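PDB 7CHU: putative pectin lyase from Geobacillus virus E2, which forms a trimeric tailspike of a deep-sea thermophilic bacteriophage and probably recognises or cleaves polysaccharide on the host surface during infection. Local coordinates for residues A[5-10]-A[25-30]; A[117-122]-A[138-143]. One frame throughout, in Å; residues are numbered along the deposited sequence.

In the fold
From the N terminus the chain lays down strand 5-6, passes through helix 14-19 and returns as strand 27-30, so that contact 1 closes a small beta-alpha-beta loop in the N-terminal head. Strands 40-45 and 48-54 complete that sheet before helix 60-70 leads on toward the pectate lyase-like body. There contact 2 closes a second loop, where strand 113-117 and the turn after it meet the end of strand 135-139 in an early part of the parallel beta-helix. The two loops follow in series, neither nested nor crossed, with centres about 43 Å apart. Both contacts also touch the second subunit, so both lie at subunit interfaces of the trimer.

Contact 1 of 2, residues A[5-10]-A[25-30]; sequences RWLNPV and HGDTVM
Parallel beta pairing joins residues 5-10 to residues 25-30 in the N-terminal head, where strands 5-6 and 27-30, joined through helix 14-19, form a beta-alpha-beta unit, with 5-6 the outermost strand of the four-strand sheet within this chain. The ladder runs from Arg5 N to Gly26 O, through Thr28 N to Arg5 O, to Leu7 N on Thr28 O at 2.7 Å. Thr28 OG1 also donates to Gly26 O, meeting it from the face of the carbonyl plane opposite Arg5 N. Beyond Leu7 the segments part enough for one water to accept from Met30 N and donate to Leu7 O, before Val10 N regains Met30 O at 3.1 Å.

On one face of the sheet, Arg5 grips Asp27 side-on: NE meets OD1 at 2.7 Å and NH2 meets OD2 at 2.6 Å, both on the syn side. A chi3 of 68° bends the Arg5 chain and places NE, and the two planes lie 34° apart. On the other face, Thr28 CG2, anti to its backbone N, sits over the Trp6 six-membered ring, 3.7 Å from its centroid and 7° off the normal. Trp6 NE1 donates to Asp57 of the third subunit, while Thr52 of the second packs on the Trp6 side chain. Asp27 OD2 also accepts from Gln24 N. The salt bridge thus links the first paired residues, the added N-H probably stabilising the carboxylate's negative charge, whereas Thr28 CG2 covers one face of a Trp6 that also touches both neighbouring subunits.

Contact 2 of 2, residues A[117-122]-A[138-143]; sequences FPTGTY and VGAGMS
Phe117 CG stands anti to the carbonyl carbon and beside the backbone N (chi1 -64°), and chi2 of 68° turns the ring so that CD1 lies near Val138 O; Thr119 takes a like first torsion (-66°) that sets OG1 beside its own N and near Ala140. Phe117 N donates to Val138 O at 2.7 Å, in the carbonyl plane, and Phe117 CD1 lies 3.7 Å from the same oxygen, near the plane of the ring. One carbonyl therefore meets both the amide and the aromatic edge of a single residue. One step on, Gly139 CA makes a CA-H...O contact of 3.2 Å with Phe117 O. Ala140 CB points toward the other segment and reaches Thr119 OG1 at 3.3 Å, while that hydroxyl is hydrogen-bonded to Gly112 O of the second subunit.

Within 117-122, Tyr122 OH donates to Pro118 O at 2.6 Å, across the bend that leads into strand 120-124. Thr145 OG1 bonds to both Phe117 O and Ala140 N, linking the segments on the way into strand 145-149. The contact joins neighbouring parallel strands at a corner of the beta-helix, as in the pectate lyase-like family. Its chemistry is chiefly backbone polar: one backbone hydrogen bond joins the segments directly, Thr145 OG1 bonds a peptide group of each, and Thr119 and Ala140 O, the latter bonded to Arg136 of the second subunit, carry the corner into the trimer interface.

Contact 1 of 2, residues A[5-10]-A[25-30]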
ATOM      1  N   ARG A   5     -29.255 -26.607  49.222  1.00 47.02           N
ATOM      2  CA  ARG A   5     -29.468 -28.016  48.884  1.00 47.87           C
ATOM      3  C   ARG A   5     -30.806 -28.138  48.158  1.00 45.03           C
ATOM      4  O   ARG A   5     -31.874 -28.065  48.776  1.00 44.75           O
ATOM      5  CB  ARG A   5     -29.419 -28.894  50.127  1.00 49.63           C
ATOM      6  CG  ARG A   5     -29.435 -30.382  49.826  1.00 58.26           C
ATOM      7  CD  ARG A   5     -29.274 -31.198  51.101  1.00 64.05           C
ATOM      8  NE  ARG A   5     -30.446 -31.080  51.964  1.00 70.00           N
ATOM      9  CZ  ARG A   5     -31.068 -32.105  52.542  1.00 68.16           C
ATOM     10  NH1 ARG A   5     -30.627 -33.342  52.357  1.00 64.87           N
ATOM     11  NH2 ARG A   5     -32.129 -31.891  53.311  1.00 63.91           N
ATOM     12  N   TRP A   6     -30.742 -28.325  46.843  1.00 38.12           N
ATOM     13  CA  TRP A   6     -31.946 -28.408  46.031  1.00 37.28           C
ATOM     14  C   TRP A   6     -32.641 -29.751  46.245  1.00 41.12           C
ATOM     15  O   TRP A   6     -32.032 -30.815  46.086  1.00 41.27           O
ATOM     16  CB  TRP A   6     -31.590 -28.220  44.552  1.00 37.35           C
ATOM     17  CG  TRP A   6     -31.566 -26.779  44.128  1.00 34.07           C
ATOM     18  CD1 TRP A   6     -30.469 -25.969  44.014  1.00 32.85           C
ATOM     19  CD2 TRP A   6     -32.703 -25.973  43.779  1.00 28.76           C
ATOM     20  NE1 TRP A   6     -30.857 -24.707  43.609  1.00 32.06           N
ATOM     21  CE2 TRP A   6     -32.222 -24.686  43.460  1.00 32.01           C
ATOM     22  CE3 TRP A   6     -34.080 -26.221  43.702  1.00 32.51           C
ATOM     23  CZ2 TRP A   6     -33.065 -23.653  43.066  1.00 29.49           C
ATOM     24  CZ3 TRP A   6     -34.916 -25.194  43.316  1.00 32.30           C
ATOM     25  CH2 TRP A   6     -34.407 -23.922  43.005  1.00 33.29           C
ATOM     26  N   LEU A   7     -33.915 -29.708  46.605  1.00 40.68           N
ATOM     27  CA  LEU A   7     -34.683 -30.939  46.716  1.00 43.68           C
ATOM     28  C   LEU A   7     -35.576 -31.110  45.487  1.00 41.00           C
ATOM     29  O   LEU A   7     -35.706 -30.207  44.651  1.00 37.47           O
ATOM     30  CB  LEU A   7     -35.500 -30.950  48.013  1.00 40.19           C
ATOM     31  CG  LEU A   7     -34.742 -30.596  49.305  1.00 45.03           C
ATOM     32  CD1 LEU A   7     -35.710 -30.289  50.444  1.00 50.32           C
ATOM     33  CD2 LEU A   7     -33.753 -31.684  49.728  1.00 45.48           C
ATOM     34  N   ASN A   8     -36.173 -32.299  45.371  1.00 40.09           N
ATOM     35  CA  ASN A   8     -37.083 -32.554  44.262  1.00 38.93           C
ATOM     36  C   ASN A   8     -38.287 -31.625  44.366  1.00 37.01           C
ATOM     37  O   ASN A   8     -38.797 -31.389  45.470  1.00 40.02           O
ATOM     38  CB  ASN A   8     -37.552 -34.012  44.245  1.00 40.49           C
ATOM     39  CG  ASN A   8     -36.423 -34.986  43.963  1.00 46.22           C
ATOM     40  OD1 ASN A   8     -35.696 -34.854  42.973  1.00 44.98           O
ATOM     41  ND2 ASN A   8     -36.256 -35.963  44.845  1.00 49.10           N
ATOM     42  N   PRO A   9     -38.755 -31.073  43.252  1.00 33.26           N
ATOM     43  CA  PRO A   9     -39.895 -30.154  43.307  1.00 34.87           C
ATOM     44  C   PRO A   9     -41.137 -30.860  43.820  1.00 38.95           C
ATOM     45  O   PRO A   9     -41.218 -32.087  43.842  1.00 45.04           O
ATOM     46  CB  PRO A   9     -40.075 -29.713  41.848  1.00 30.86           C
ATOM     47  CG  PRO A   9     -39.397 -30.786  41.041  1.00 33.12           C
ATOM     48  CD  PRO A   9     -38.244 -31.255  41.882  1.00 29.43           C
ATOM     49  N   VAL A  10     -42.118 -30.053  44.227  1.00 38.84           N
ATOM     50  CA  VAL A  10     -43.436 -30.526  44.623  1.00 43.55           C
ATOM     51  C   VAL A  10     -44.458 -29.700  43.857  1.00 46.18           C
ATOM     52  O   VAL A  10     -44.120 -28.715  43.201  1.00 37.53           O
ATOM     53  CB  VAL A  10     -43.671 -30.429  46.148  1.00 44.70           C
ATOM     54  CG1 VAL A  10     -42.687 -31.320  46.887  1.00 42.40           C
ATOM     55  CG2 VAL A  10     -43.535 -29.001  46.616  1.00 43.53           C
ATOM     56  N   HIS A  25     -31.292 -26.433  57.167  1.00 61.59           N
ATOM     57  CA  HIS A  25     -30.948 -25.088  56.731  1.00 62.19           C
ATOM     58  C   HIS A  25     -30.347 -25.136  55.332  1.00 55.14           C
ATOM     59  O   HIS A  25     -29.411 -25.899  55.070  1.00 58.35           O
ATOM     60  CB  HIS A  25     -29.967 -24.430  57.701  1.00 59.29           C
ATOM     61  CG  HIS A  25     -29.654 -23.001  57.362  1.00 63.76           C
ATOM     62  ND1 HIS A  25     -28.502 -22.626  56.705  1.00 56.23           N
ATOM     63  CD2 HIS A  25     -30.348 -21.859  57.584  1.00 65.12           C
ATOM     64  CE1 HIS A  25     -28.498 -21.314  56.540  1.00 60.26           C
ATOM     65  NE2 HIS A  25     -29.607 -20.825  57.063  1.00 57.63           N
ATOM     66  N   GLY A  26     -30.885 -24.315  54.434  1.00 54.76           N
ATOM     67  CA  GLY A  26     -30.414 -24.252  53.071  1.00 56.13           C
ATOM     68  C   GLY A  26     -31.194 -25.096  52.094  1.00 52.24           C
ATOM     69  O   GLY A  26     -30.972 -24.971  50.881  1.00 46.70           O
ATOM     70  N   ASP A  27     -32.094 -25.951  52.580  1.00 50.58           N
ATOM     71  CA  ASP A  27     -32.929 -26.741  51.689  1.00 49.87           C
ATOM     72  C   ASP A  27     -33.761 -25.824  50.803  1.00 47.42           C
ATOM     73  O   ASP A  27     -34.348 -24.843  51.273  1.00 46.95           O
ATOM     74  CB  ASP A  27     -33.831 -27.684  52.492  1.00 52.78           C
ATOM     75  CG  ASP A  27     -33.087 -28.909  52.984  1.00 58.56           C
ATOM     76  OD1 ASP A  27     -31.844 -28.930  52.826  1.00 56.87           O
ATOM     77  OD2 ASP A  27     -33.735 -29.839  53.527  1.00 56.88           O
ATOM     78  N   THR A  28     -33.801 -26.147  49.512  1.00 44.11           N
ATOM     79  CA  THR A  28     -34.429 -25.303  48.508  1.00 40.58           C
ATOM     80  C   THR A  28     -35.298 -26.180  47.621  1.00 39.75           C
ATOM     81  O   THR A  28     -34.846 -27.230  47.146  1.00 40.36           O
ATOM     82  CB  THR A  28     -33.361 -24.557  47.699  1.00 41.15           C
ATOM     83  OG1 THR A  28     -32.460 -23.912  48.605  1.00 42.31           O
ATOM     84  CG2 THR A  28     -33.983 -23.511  46.804  1.00 37.23           C
ATOM     85  N   VAL A  29     -36.558 -25.778  47.444  1.00 36.57           N
ATOM     86  CA  VAL A  29     -37.526 -26.527  46.650  1.00 36.59           C
ATOM     87  C   VAL A  29     -38.356 -25.546  45.843  1.00 37.18           C
ATOM     88  O   VAL A  29     -38.686 -24.452  46.317  1.00 38.51           O
ATOM     89  CB  VAL A  29     -38.460 -27.419  47.510  1.00 43.63           C
ATOM     90  CG1 VAL A  29     -39.301 -26.578  48.436  1.00 41.92           C
ATOM     91  CG2 VAL A  29     -39.359 -28.285  46.635  1.00 39.03           C
ATOM     92  N   MET A  30     -38.699 -25.950  44.625  1.00 29.93           N
ATOM     93  CA  MET A  30     -39.635 -25.217  43.790  1.00 33.37           C
ATOM     94  C   MET A  30     -40.977 -25.932  43.817  1.00 34.10           C
ATOM     95  O   MET A  30     -41.032 -27.166  43.810  1.00 29.32           O
ATOM     96  CB  MET A  30     -39.127 -25.125  42.347  1.00 31.91           C
ATOM     97  CG  MET A  30     -40.119 -24.544  41.372  1.00 28.86           C
ATOM     98  SD  MET A  30     -39.507 -24.577  39.677  0.74 23.53           S
ATOM     99  CE  MET A  30     -38.215 -23.341  39.749  1.00 29.59           C
TER
HETATM  100  O   HOH W   1     -37.334 -28.128  43.911  1.00 32.58           O

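Contact 2 of 2, residues A[117-122]-A[138-143]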
ATOM      1  N   PHE A 117     -20.737 -18.079  10.170  1.00 15.25           N
ATOM      2  CA  PHE A 117     -20.350 -19.488  10.320  1.00 15.22           C
ATOM      3  C   PHE A 117     -19.468 -19.594  11.559  1.00 13.60           C
ATOM      4  O   PHE A 117     -18.294 -19.183  11.501  1.00 16.33           O
ATOM      5  CB  PHE A 117     -19.564 -20.004   9.095  1.00 12.44           C
ATOM      6  CG  PHE A 117     -20.323 -20.021   7.796  1.00 12.33           C
ATOM      7  CD1 PHE A 117     -20.710 -18.844   7.174  1.00 12.96           C
ATOM      8  CD2 PHE A 117     -20.573 -21.219   7.155  1.00 12.28           C
ATOM      9  CE1 PHE A 117     -21.397 -18.874   5.972  1.00 11.95           C
ATOM     10  CE2 PHE A 117     -21.262 -21.268   5.942  1.00 11.55           C
ATOM     11  CZ  PHE A 117     -21.677 -20.092   5.351  1.00 12.01           C
ATOM     12  N   PRO A 118     -19.944 -20.146  12.675  1.00 14.58           N
ATOM     13  CA  PRO A 118     -19.093 -20.271  13.868  1.00 16.42           C
ATOM     14  C   PRO A 118     -17.959 -21.250  13.620  1.00 18.61           C
ATOM     15  O   PRO A 118     -17.959 -22.020  12.653  1.00 16.65           O
ATOM     16  CB  PRO A 118     -20.043 -20.806  14.958  1.00 19.57           C
ATOM     17  CG  PRO A 118     -21.448 -20.579  14.416  1.00 18.28           C
ATOM     18  CD  PRO A 118     -21.311 -20.656  12.918  1.00 15.68           C
ATOM     19  N   THR A 119     -16.971 -21.183  14.512  1.00 14.30           N
ATOM     20  CA  THR A 119     -15.844 -22.110  14.496  1.00 14.98           C
ATOM     21  C   THR A 119     -16.305 -23.525  14.179  1.00 17.20           C
ATOM     22  O   THR A 119     -17.285 -24.011  14.753  1.00 15.55           O
ATOM     23  CB  THR A 119     -15.142 -22.081  15.848  1.00 17.57           C
ATOM     24  OG1 THR A 119     -14.553 -20.786  16.029  1.00 19.67           O
ATOM     25  CG2 THR A 119     -14.048 -23.154  15.907  1.00 18.61           C
ATOM     26  N   GLY A 120     -15.649 -24.159  13.220  1.00 13.65           N
ATOM     27  CA  GLY A 120     -16.036 -25.509  12.859  1.00 16.64           C
ATOM     28  C   GLY A 120     -15.548 -25.905  11.480  1.00 18.57           C
ATOM     29  O   GLY A 120     -15.006 -25.108  10.721  1.00 13.76           O
ATOM     30  N   THR A 121     -15.777 -27.181  11.177  1.00 17.01           N
ATOM     31  CA  THR A 121     -15.457 -27.796   9.899  1.00 16.47           C
ATOM     32  C   THR A 121     -16.784 -28.158   9.244  1.00 17.61           C
ATOM     33  O   THR A 121     -17.544 -28.949   9.804  1.00 16.77           O
ATOM     34  CB  THR A 121     -14.602 -29.043  10.133  1.00 18.19           C
ATOM     35  OG1 THR A 121     -13.371 -28.664  10.756  1.00 31.36           O
ATOM     36  CG2 THR A 121     -14.308 -29.764   8.838  1.00 22.56           C
ATOM     37  N   TYR A 122     -17.066 -27.577   8.080  1.00 15.38           N
ATOM     38  CA  TYR A 122     -18.360 -27.719   7.419  1.00 15.91           C
ATOM     39  C   TYR A 122     -18.194 -28.560   6.152  1.00 16.90           C
ATOM     40  O   TYR A 122     -17.669 -28.077   5.145  1.00 15.23           O
ATOM     41  CB  TYR A 122     -18.947 -26.348   7.098  1.00 15.56           C
ATOM     42  CG  TYR A 122     -19.260 -25.532   8.336  1.00 14.48           C
ATOM     43  CD1 TYR A 122     -18.260 -24.815   8.983  1.00 15.49           C
ATOM     44  CD2 TYR A 122     -20.544 -25.505   8.861  1.00 15.33           C
ATOM     45  CE1 TYR A 122     -18.534 -24.081  10.113  1.00 14.67           C
ATOM     46  CE2 TYR A 122     -20.845 -24.758  10.016  1.00 14.26           C
ATOM     47  CZ  TYR A 122     -19.818 -24.043  10.622  1.00 15.42           C
ATOM     48  OH  TYR A 122     -20.053 -23.303  11.748  1.00 14.72           O
ATOM     49  N   VAL A 138     -19.341 -14.739   6.678  1.00 14.27           N
ATOM     50  CA  VAL A 138     -18.345 -14.396   7.689  1.00 15.30           C
ATOM     51  C   VAL A 138     -18.168 -15.591   8.617  1.00 13.65           C
ATOM     52  O   VAL A 138     -19.151 -16.114   9.137  1.00 12.40           O
ATOM     53  CB  VAL A 138     -18.776 -13.153   8.490  1.00 16.50           C
ATOM     54  CG1 VAL A 138     -17.760 -12.844   9.609  1.00 12.41           C
ATOM     55  CG2 VAL A 138     -19.001 -11.954   7.553  1.00 14.96           C
ATOM     56  N   GLY A 139     -16.918 -16.008   8.834  1.00 15.32           N
ATOM     57  CA  GLY A 139     -16.588 -17.029   9.802  1.00 11.25           C
ATOM     58  C   GLY A 139     -15.855 -16.480  11.018  1.00 12.84           C
ATOM     59  O   GLY A 139     -15.733 -15.273  11.225  1.00 13.77           O
ATOM     60  N   ALA A 140     -15.358 -17.403  11.834  1.00 13.20           N
ATOM     61  CA  ALA A 140     -14.672 -17.041  13.070  1.00 15.17           C
ATOM     62  C   ALA A 140     -13.168 -16.832  12.894  1.00 16.17           C
ATOM     63  O   ALA A 140     -12.497 -16.409  13.845  1.00 16.50           O
ATOM     64  CB  ALA A 140     -14.911 -18.112  14.131  1.00 17.76           C
ATOM     65  N   GLY A 141     -12.632 -17.096  11.703  1.00 16.74           N
ATOM     66  CA  GLY A 141     -11.218 -16.957  11.429  1.00 15.82           C
ATOM     67  C   GLY A 141     -10.837 -17.698  10.162  1.00 16.02           C
ATOM     68  O   GLY A 141     -11.517 -18.668   9.799  1.00 16.13           O
ATOM     69  N   MET A 142      -9.752 -17.267   9.496  1.00 14.56           N
ATOM     70  CA  MET A 142      -9.362 -17.818   8.190  1.00 19.95           C
ATOM     71  C   MET A 142      -9.122 -19.331   8.196  1.00 21.27           C
ATOM     72  O   MET A 142      -9.095 -19.946   7.118  1.00 25.13           O
ATOM     73  CB  MET A 142      -8.097 -17.123   7.674  1.00 18.26           C
ATOM     74  CG  MET A 142      -7.919 -17.220   6.137  1.00 28.08           C
ATOM     75  SD  MET A 142      -6.493 -16.270   5.513  0.65 28.35           S
ATOM     76  CE  MET A 142      -6.278 -15.200   6.905  1.00  7.47           C
ATOM     77  N   SER A 143      -8.884 -19.937   9.355  1.00 17.15           N
ATOM     78  CA  SER A 143      -8.834 -21.393   9.468  1.00 14.19           C
ATOM     79  C   SER A 143      -9.818 -21.944  10.485  1.00 17.04           C
ATOM     80  O   SER A 143     -10.209 -23.116  10.371  1.00 16.42           O
ATOM     81  CB  SER A 143      -7.407 -21.833   9.842  1.00 16.11           C
ATOM     82  OG  SER A 143      -7.211 -23.240   9.808  1.00 18.68           O
TER